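Local coordinates for extracellular solute-binding protein family 1 (Alicyclobacillus acidocaldarius subsp. acidocaldarius, PDB 4OVJ) that probably captures a solute outside the cell and hands it to an ABC-type membrane importer, at residues A[107-115]-A[311-319]; A[130-138]-A[331-340]. One frame throughout, in Å; residues are numbered along the deposited sequence.

Interaction 1 (A[107-115]-A[311-319]); sequences AKGINISTI and ELFVNFLLN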
loop_
_atom_site.group_PDB
_atom_site.type_symbol
_atom_site.label_atom_id
_atom_site.label_comp_id
_atom_site.label_asym_id
_atom_site.label_seq_id
_atom_site.Cartn_x
_atom_site.Cartn_y
_atom_site.Cartn_z
ATOM N N ALA A 107 -1.160 -9.910 23.176
ATOM C CA ALA A 107 0.147 -10.473 23.509
ATOM C C ALA A 107 0.859 -9.528 24.449
ATOM O O ALA A 107 0.972 -8.343 24.165
ATOM C CB ALA A 107 0.985 -10.684 22.252
ATOM N N LYS A 108 1.340 -10.049 25.570
ATOM C CA LYS A 108 1.987 -9.208 26.578
ATOM C C LYS A 108 3.255 -8.508 26.061
ATOM O O LYS A 108 3.549 -7.381 26.450
ATOM C CB LYS A 108 2.317 -10.047 27.827
ATOM C CG LYS A 108 3.291 -9.403 28.815
ATOM C CD LYS A 108 2.814 -8.040 29.299
ATOM C CE LYS A 108 3.939 -7.027 29.471
ATOM N NZ LYS A 108 3.448 -5.632 29.252
ATOM N N GLY A 109 4.004 -9.173 25.195
ATOM C CA GLY A 109 5.297 -8.659 24.758
ATOM C C GLY A 109 5.318 -7.785 23.520
ATOM O O GLY A 109 6.383 -7.296 23.137
ATOM N N ILE A 110 4.170 -7.578 22.885
ATOM C CA ILE A 110 4.122 -6.765 21.663
ATOM C C ILE A 110 3.390 -5.456 21.933
ATOM O O ILE A 110 2.228 -5.441 22.351
ATOM C CB ILE A 110 3.462 -7.509 20.484
ATOM C CG1 ILE A 110 4.143 -8.869 20.256
ATOM C CG2 ILE A 110 3.596 -6.683 19.210
ATOM C CD1 ILE A 110 3.522 -9.708 19.154
ATOM N N ASN A 111 4.087 -4.350 21.711
ATOM C CA ASN A 111 3.502 -3.037 21.906
ATOM C C ASN A 111 2.808 -2.617 20.617
ATOM O O ASN A 111 3.459 -2.221 19.660
ATOM C CB ASN A 111 4.588 -2.031 22.296
ATOM C CG ASN A 111 4.049 -0.632 22.467
ATOM O OD1 ASN A 111 2.838 -0.421 22.513
ATOM N ND2 ASN A 111 4.953 0.342 22.554
ATOM N N ILE A 112 1.482 -2.717 20.601
ATOM C CA ILE A 112 0.700 -2.325 19.440
ATOM C C ILE A 112 0.094 -0.939 19.582
ATOM O O ILE A 112 -0.649 -0.514 18.707
ATOM C CB ILE A 112 -0.398 -3.349 19.104
ATOM C CG1 ILE A 112 -1.382 -3.499 20.287
ATOM C CG2 ILE A 112 0.262 -4.648 18.677
ATOM C CD1 ILE A 112 -2.700 -4.132 19.926
ATOM N N SER A 113 0.455 -0.221 20.648
ATOM C CA SER A 113 -0.031 1.149 20.867
ATOM C C SER A 113 0.519 2.127 19.823
ATOM O O SER A 113 -0.018 3.227 19.649
ATOM C CB SER A 113 0.320 1.626 22.287
ATOM O OG SER A 113 1.705 1.937 22.407
ATOM N N THR A 114 1.572 1.701 19.127
ATOM C CA THR A 114 2.256 2.476 18.102
ATOM C C THR A 114 1.690 2.224 16.704
ATOM O O THR A 114 2.167 2.805 15.728
ATOM C CB THR A 114 3.745 2.086 18.070
ATOM O OG1 THR A 114 3.853 0.654 17.942
ATOM C CG2 THR A 114 4.464 2.555 19.349
ATOM N N ILE A 115 0.690 1.352 16.608
ATOM C CA ILE A 115 0.142 0.919 15.328
ATOM C C ILE A 115 -1.330 1.313 15.296
ATOM O O ILE A 115 -2.019 1.183 16.294
ATOM C CB ILE A 115 0.305 -0.613 15.159
ATOM C CG1 ILE A 115 1.793 -0.972 15.231
ATOM C CG2 ILE A 115 -0.307 -1.083 13.851
ATOM C CD1 ILE A 115 2.100 -2.451 15.160
ATOM N N GLU A 311 7.590 -13.160 20.651
ATOM C CA GLU A 311 6.924 -11.873 20.794
ATOM C C GLU A 311 7.952 -10.747 20.965
ATOM O O GLU A 311 7.814 -9.693 20.369
ATOM C CB GLU A 311 5.966 -11.860 21.991
ATOM C CG GLU A 311 4.727 -12.735 21.880
ATOM C CD GLU A 311 3.934 -12.768 23.197
ATOM O OE1 GLU A 311 4.056 -11.836 24.039
ATOM O OE2 GLU A 311 3.171 -13.724 23.405
ATOM N N LEU A 312 8.968 -10.985 21.781
ATOM C CA LEU A 312 10.023 -10.001 21.993
ATOM C C LEU A 312 10.756 -9.672 20.680
ATOM O O LEU A 312 11.066 -8.510 20.404
ATOM C CB LEU A 312 10.976 -10.529 23.057
ATOM C CG LEU A 312 12.057 -9.605 23.596
ATOM C CD1 LEU A 312 12.660 -10.203 24.858
ATOM C CD2 LEU A 312 13.089 -9.419 22.509
ATOM N N PHE A 313 10.999 -10.684 19.856
ATOM C CA PHE A 313 11.638 -10.479 18.557
ATOM C C PHE A 313 10.746 -9.672 17.606
ATOM O O PHE A 313 11.185 -8.708 16.988
ATOM C CB PHE A 313 12.025 -11.817 17.934
ATOM C CG PHE A 313 12.697 -11.692 16.603
ATOM C CD1 PHE A 313 13.925 -11.054 16.480
ATOM C CD2 PHE A 313 12.115 -12.215 15.475
ATOM C CE1 PHE A 313 14.538 -10.947 15.243
ATOM C CE2 PHE A 313 12.716 -12.111 14.239
ATOM C CZ PHE A 313 13.938 -11.487 14.118
ATOM N N VAL A 314 9.484 -10.061 17.501
ATOM C CA VAL A 314 8.550 -9.326 16.662
ATOM C C VAL A 314 8.413 -7.879 17.147
ATOM O O VAL A 314 8.423 -6.944 16.344
ATOM C CB VAL A 314 7.186 -10.047 16.580
ATOM C CG1 VAL A 314 6.134 -9.168 15.930
ATOM C CG2 VAL A 314 7.349 -11.334 15.784
ATOM N N ASN A 315 8.335 -7.690 18.451
ATOM C CA ASN A 315 8.232 -6.356 18.991
ATOM C C ASN A 315 9.436 -5.493 18.655
ATOM O O ASN A 315 9.277 -4.303 18.371
ATOM C CB ASN A 315 8.061 -6.382 20.502
ATOM C CG ASN A 315 7.757 -5.015 21.045
ATOM O OD1 ASN A 315 6.727 -4.419 20.713
ATOM N ND2 ASN A 315 8.673 -4.480 21.848
ATOM N N PHE A 316 10.621 -6.099 18.699
ATOM C CA PHE A 316 11.868 -5.440 18.319
ATOM C C PHE A 316 11.822 -4.980 16.857
ATOM O O PHE A 316 12.114 -3.821 16.546
ATOM C CB PHE A 316 13.064 -6.373 18.543
ATOM C CG PHE A 316 14.390 -5.761 18.181
ATOM C CD1 PHE A 316 15.106 -5.035 19.131
ATOM C CD2 PHE A 316 14.937 -5.936 16.913
ATOM C CE1 PHE A 316 16.333 -4.486 18.812
ATOM C CE2 PHE A 316 16.170 -5.384 16.590
ATOM C CZ PHE A 316 16.856 -4.656 17.543
ATOM N N LEU A 317 11.422 -5.872 15.964
ATOM C CA LEU A 317 11.315 -5.524 14.551
ATOM C C LEU A 317 10.326 -4.392 14.315
ATOM O O LEU A 317 10.561 -3.537 13.483
ATOM C CB LEU A 317 10.908 -6.731 13.705
ATOM C CG LEU A 317 11.917 -7.873 13.664
ATOM C CD1 LEU A 317 11.322 -9.022 12.867
ATOM C CD2 LEU A 317 13.265 -7.424 13.117
ATOM N N LEU A 318 9.233 -4.394 15.062
ATOM C CA LEU A 318 8.207 -3.379 14.915
ATOM C C LEU A 318 8.590 -2.039 15.498
ATOM O O LEU A 318 8.317 -1.016 14.891
ATOM C CB LEU A 318 6.891 -3.835 15.558
ATOM C CG LEU A 318 6.185 -5.023 14.904
ATOM C CD1 LEU A 318 5.114 -5.545 15.850
ATOM C CD2 LEU A 318 5.569 -4.633 13.573
ATOM N N ASN A 319 9.180 -2.050 16.687
ATOM C CA ASN A 319 9.250 -0.833 17.525
ATOM C C ASN A 319 10.633 -0.334 17.891
ATOM O O ASN A 319 10.770 0.770 18.426
ATOM C CB ASN A 319 8.451 -1.048 18.806
ATOM C CG ASN A 319 6.959 -1.008 18.573
ATOM O OD1 ASN A 319 6.448 -0.087 17.933
ATOM N ND2 ASN A 319 6.251 -2.005 19.070
HETATM O O HOH W 1 1.330 -12.945 25.751
#

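Interaction 2 (A[130-138]-A[331-340]); sequences YGIPNALNN and RGIPVSSSVR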
loop_
_atom_site.group_PDB
_atom_site.type_symbol
_atom_site.label_atom_id
_atom_site.label_comp_id
_atom_site.label_asym_id
_atom_site.label_seq_id
_atom_site.Cartn_x
_atom_site.Cartn_y
_atom_site.Cartn_z
ATOM N N TYR A 130 -3.446 -12.577 13.671
ATOM C CA TYR A 130 -2.465 -13.589 13.265
ATOM C C TYR A 130 -1.214 -13.067 12.573
ATOM O O TYR A 130 -0.298 -13.829 12.267
ATOM C CB TYR A 130 -3.169 -14.655 12.429
ATOM C CG TYR A 130 -4.193 -15.384 13.268
ATOM C CD1 TYR A 130 -3.797 -16.318 14.218
ATOM C CD2 TYR A 130 -5.548 -15.119 13.130
ATOM C CE1 TYR A 130 -4.717 -16.987 14.993
ATOM C CE2 TYR A 130 -6.482 -15.779 13.905
ATOM C CZ TYR A 130 -6.064 -16.713 14.835
ATOM O OH TYR A 130 -6.993 -17.363 15.601
ATOM N N GLY A 131 -1.177 -11.772 12.332
ATOM C CA GLY A 131 -0.000 -11.132 11.782
ATOM C C GLY A 131 -0.064 -9.654 12.080
ATOM O O GLY A 131 -1.139 -9.082 12.167
ATOM N N ILE A 132 1.099 -9.044 12.235
ATOM C CA ILE A 132 1.182 -7.603 12.414
ATOM C C ILE A 132 1.894 -6.989 11.198
ATOM O O ILE A 132 3.000 -7.410 10.840
ATOM C CB ILE A 132 1.879 -7.246 13.725
ATOM C CG1 ILE A 132 1.092 -7.880 14.899
ATOM C CG2 ILE A 132 1.939 -5.733 13.871
ATOM C CD1 ILE A 132 1.737 -7.720 16.246
ATOM N N PRO A 133 1.236 -6.026 10.527
ATOM C CA PRO A 133 1.872 -5.404 9.372
ATOM C C PRO A 133 3.210 -4.824 9.760
ATOM O O PRO A 133 3.340 -4.258 10.853
ATOM C CB PRO A 133 0.882 -4.303 8.976
ATOM C CG PRO A 133 -0.436 -4.829 9.421
ATOM C CD PRO A 133 -0.137 -5.510 10.723
ATOM N N ASN A 134 4.204 -4.991 8.903
ATOM C CA ASN A 134 5.549 -4.529 9.224
ATOM C C ASN A 134 5.935 -3.223 8.522
ATOM O O ASN A 134 6.904 -2.574 8.902
ATOM C CB ASN A 134 6.592 -5.634 8.998
ATOM C CG ASN A 134 6.671 -6.121 7.565
ATOM O OD1 ASN A 134 6.207 -5.471 6.628
ATOM N ND2 ASN A 134 7.275 -7.299 7.388
ATOM N N ALA A 135 5.166 -2.838 7.515
ATOM C CA ALA A 135 5.431 -1.630 6.746
ATOM C C ALA A 135 4.178 -1.250 5.982
ATOM O O ALA A 135 3.305 -2.083 5.748
ATOM C CB ALA A 135 6.590 -1.833 5.791
ATOM N N LEU A 136 4.111 0.010 5.580
ATOM C CA LEU A 136 2.883 0.611 5.089
ATOM C C LEU A 136 3.058 1.360 3.768
ATOM O O LEU A 136 4.146 1.821 3.438
ATOM C CB LEU A 136 2.395 1.626 6.115
ATOM C CG LEU A 136 2.228 1.126 7.549
ATOM C CD1 LEU A 136 1.736 2.257 8.440
ATOM C CD2 LEU A 136 1.256 -0.045 7.598
ATOM N N ASN A 137 1.955 1.488 3.038
ATOM C CA ASN A 137 1.864 2.386 1.906
ATOM C C ASN A 137 0.426 2.895 1.816
ATOM O O ASN A 137 -0.499 2.261 2.304
ATOM C CB ASN A 137 2.261 1.653 0.635
ATOM C CG ASN A 137 2.833 2.555 -0.450
ATOM O OD1 ASN A 137 2.830 3.790 -0.372
ATOM N ND2 ASN A 137 3.351 1.910 -1.484
ATOM N N ASN A 138 0.234 4.037 1.184
ATOM C CA ASN A 138 -1.107 4.506 0.884
ATOM C C ASN A 138 -1.069 5.522 -0.247
ATOM O O ASN A 138 -0.009 6.013 -0.615
ATOM C CB ASN A 138 -1.771 5.100 2.130
ATOM C CG ASN A 138 -0.992 6.250 2.725
ATOM O OD1 ASN A 138 -0.191 6.061 3.641
ATOM N ND2 ASN A 138 -1.232 7.464 2.221
ATOM N N ARG A 331 10.807 -2.071 2.695
ATOM C CA ARG A 331 9.479 -2.708 2.601
ATOM C C ARG A 331 8.310 -1.721 2.541
ATOM O O ARG A 331 7.164 -2.108 2.295
ATOM C CB ARG A 331 9.272 -3.611 3.802
ATOM C CG ARG A 331 10.142 -4.851 3.808
ATOM C CD ARG A 331 9.980 -5.539 5.148
ATOM N NE ARG A 331 10.503 -6.904 5.182
ATOM C CZ ARG A 331 11.781 -7.241 5.367
ATOM N NH1 ARG A 331 12.730 -6.325 5.523
ATOM N NH2 ARG A 331 12.114 -8.519 5.401
ATOM N N GLY A 332 8.601 -0.454 2.786
ATOM C CA GLY A 332 7.590 0.578 2.894
ATOM C C GLY A 332 7.855 1.488 4.080
ATOM O O GLY A 332 8.940 1.485 4.664
ATOM N N ILE A 333 6.847 2.277 4.429
ATOM C CA ILE A 333 6.933 3.190 5.557
ATOM C C ILE A 333 6.830 2.397 6.860
ATOM O O ILE A 333 5.981 1.517 6.974
ATOM C CB ILE A 333 5.803 4.221 5.494
ATOM C CG1 ILE A 333 5.952 5.042 4.219
ATOM C CG2 ILE A 333 5.837 5.131 6.712
ATOM C CD1 ILE A 333 7.370 5.522 4.031
ATOM N N PRO A 334 7.683 2.703 7.851
ATOM C CA PRO A 334 7.604 1.971 9.108
ATOM C C PRO A 334 6.227 2.016 9.743
ATOM O O PRO A 334 5.567 3.062 9.762
ATOM C CB PRO A 334 8.615 2.684 9.999
ATOM C CG PRO A 334 9.619 3.221 9.043
ATOM C CD PRO A 334 8.837 3.617 7.828
ATOM N N VAL A 335 5.791 0.869 10.247
ATOM C CA VAL A 335 4.459 0.761 10.806
ATOM C C VAL A 335 4.301 1.472 12.157
ATOM O O VAL A 335 3.218 1.929 12.499
ATOM C CB VAL A 335 4.051 -0.725 10.908
ATOM C CG1 VAL A 335 4.929 -1.467 11.904
ATOM C CG2 VAL A 335 2.583 -0.844 11.259
ATOM N N SER A 336 5.387 1.564 12.914
ATOM C CA SER A 336 5.352 2.076 14.283
ATOM C C SER A 336 5.475 3.588 14.333
ATOM O O SER A 336 6.412 4.138 13.771
ATOM C CB SER A 336 6.509 1.492 15.100
ATOM O OG SER A 336 6.668 2.203 16.315
ATOM N N SER A 337 4.565 4.238 15.042
ATOM C CA SER A 337 4.627 5.697 15.205
ATOM C C SER A 337 5.905 6.139 15.921
ATOM O O SER A 337 6.470 7.192 15.597
ATOM C CB SER A 337 3.407 6.210 15.968
ATOM O OG SER A 337 3.289 5.598 17.252
ATOM N N SER A 338 6.381 5.341 16.870
ATOM C CA SER A 338 7.605 5.711 17.601
ATOM C C SER A 338 8.835 5.637 16.690
ATOM O O SER A 338 9.697 6.510 16.739
ATOM C CB SER A 338 7.778 4.883 18.885
ATOM O OG SER A 338 7.894 3.508 18.606
ATOM N N VAL A 339 8.888 4.627 15.821
ATOM C CA VAL A 339 9.994 4.482 14.876
ATOM C C VAL A 339 9.961 5.631 13.878
ATOM O O VAL A 339 10.987 6.242 13.599
ATOM C CB VAL A 339 9.957 3.121 14.155
ATOM C CG1 VAL A 339 10.932 3.082 12.996
ATOM C CG2 VAL A 339 10.247 2.009 15.144
ATOM N N ARG A 340 8.783 5.945 13.350
ATOM C CA ARG A 340 8.670 7.082 12.428
ATOM C C ARG A 340 9.163 8.374 13.082
ATOM O O ARG A 340 9.928 9.135 12.467
ATOM C CB ARG A 340 7.252 7.253 11.913
ATOM C CG ARG A 340 6.822 6.153 10.942
ATOM C CD ARG A 340 5.579 6.522 10.148
ATOM N NE ARG A 340 4.453 6.835 11.006
ATOM C CZ ARG A 340 3.661 5.937 11.590
ATOM N NH1 ARG A 340 3.829 4.627 11.398
ATOM N NH2 ARG A 340 2.692 6.347 12.375
#

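Interaction 1 (A[107-115]-A[311-319])
Glu311, Asn315 and Asn319, spaced one helical turn apart, reach Gly109, Asn111 and Thr114 of the irregular 107-115 segment, which lies along helix 307-319 in this periplasmic-binding-protein-like fold. The carboxylate of Glu311 takes the amide of Gly109 at the end of an extended chain: Gly109 N to Glu311 OE1 is 2.9 Å, and the N-H meets the oxygen nearly along its C-O direction. Water 1 adds a second link, accepting from Lys108 N and donating to Glu311 OE2. Two N-H groups grip Asn315 OD1 from opposite faces of its amide plane. One is Asn111 N, 2.8 Å from Asn315 OD1 and almost straight at 174°; the other is Asn319 ND2, 3.0 Å from the same oxygen. This double hold should fix the Asn315 amide against flipping. Beneath the polar row, Ile110 enters the apolar side. With Ile110 CG2 anti to the backbone N (CG1 at chi1 -53°), the CG2 methyl meets Leu318 CD1 at 3.9 Å, while Ile110 CD1 reaches Val314 CG1 at 4.2 Å. Leu318 also packs on Ile132 of strand 128-144, which places the apolar layer against the sheet. The Asn319 amide works at both ends: ND2 also donates to Asn111 O, on a lone pair in the carbonyl plane, and OD1 accepts from Thr114 OG1 at 2.7 Å.

Interaction 2 (A[130-138]-A[331-340])
Leu136 and Ile333 form an antiparallel hydrogen-bonded pair, their CA atoms 4.8 Å apart, which adds the short strand 333-334 to the long strand 128-144 of the mixed sheet in this solute-binding fold of the periplasmic-binding-protein clan. Both bonds use in-plane carbonyl lone pairs: Leu136 N to Ile333 O is 2.8 Å but bent at 137°, and Ile333 N to Leu136 O is 2.9 Å and straighter at 159°. Ile333 O also receives a CA-H...O contact from Ala135 CA at 3.2 Å. Gly332 passes close to this bridge with positive phi, where a CB would run into Leu136 O.

The side chains of Leu136 and Ile333 leave the pair on the same face of the sheet. Leu136 crosses Val335 at about a right angle, with Leu136 CD2 against Val335 CG2 at 4.0 Å and CD1 over the Val335 backbone. Val335 holds CG1 between its own backbone N and carbonyl carbon (chi1 65°), and both methyls then abut Pro133 O from one side, with Val335 CG1 3.4 Å from that oxygen. Val119 of helix 117-121 packs on Pro133, Leu136 and Val335 alike. Cutting Leu136 back to an alanine would probably deprive Val335 CG2 of its closest apolar partner across the contact and Val119 of one of these three neighbours, leaving a gap beside the Val335 backbone. Next along the strand, Ala135 CB meets Arg331 CB at 3.8 Å, and the extended Arg331 chain crosses the Asn134 amide at about a right angle. Asn134 ND2 and Arg331 NE are joined through a shared acceptor, Gln296 OE1.

The chemistry is therefore divided: two backbone bonds set the register and aliphatic packing fills one face, while Pro133 O, buried against the Val335 methyls, has no polar partner in the model, probably at some energetic cost.

How the interactions relate
The centres of the two interactions lie about 12 Å apart, interaction 2 nearer the middle of the chain. Their segments alternate in sequence: 107-115, 130-138, 311-319, then 331-340, so both join an early part of the chain to one nearly 200 residues later. They also meet directly. Asn319 OD1 lies 2.8 Å from Ser336 OG, probably hydrogen-bonded, and Thr114 O lies 2.9 Å from Ser337 N, linking the 107-115 segment to the start of helix 337-345. Ile132 of strand 128-144 also meets Ile110 and Ile115. Helix 307-319, the 107-115 loop and the start of helix 337-345 are thus connected beside strand 128-144, and chain portions far apart in sequence come together in one part of the fold.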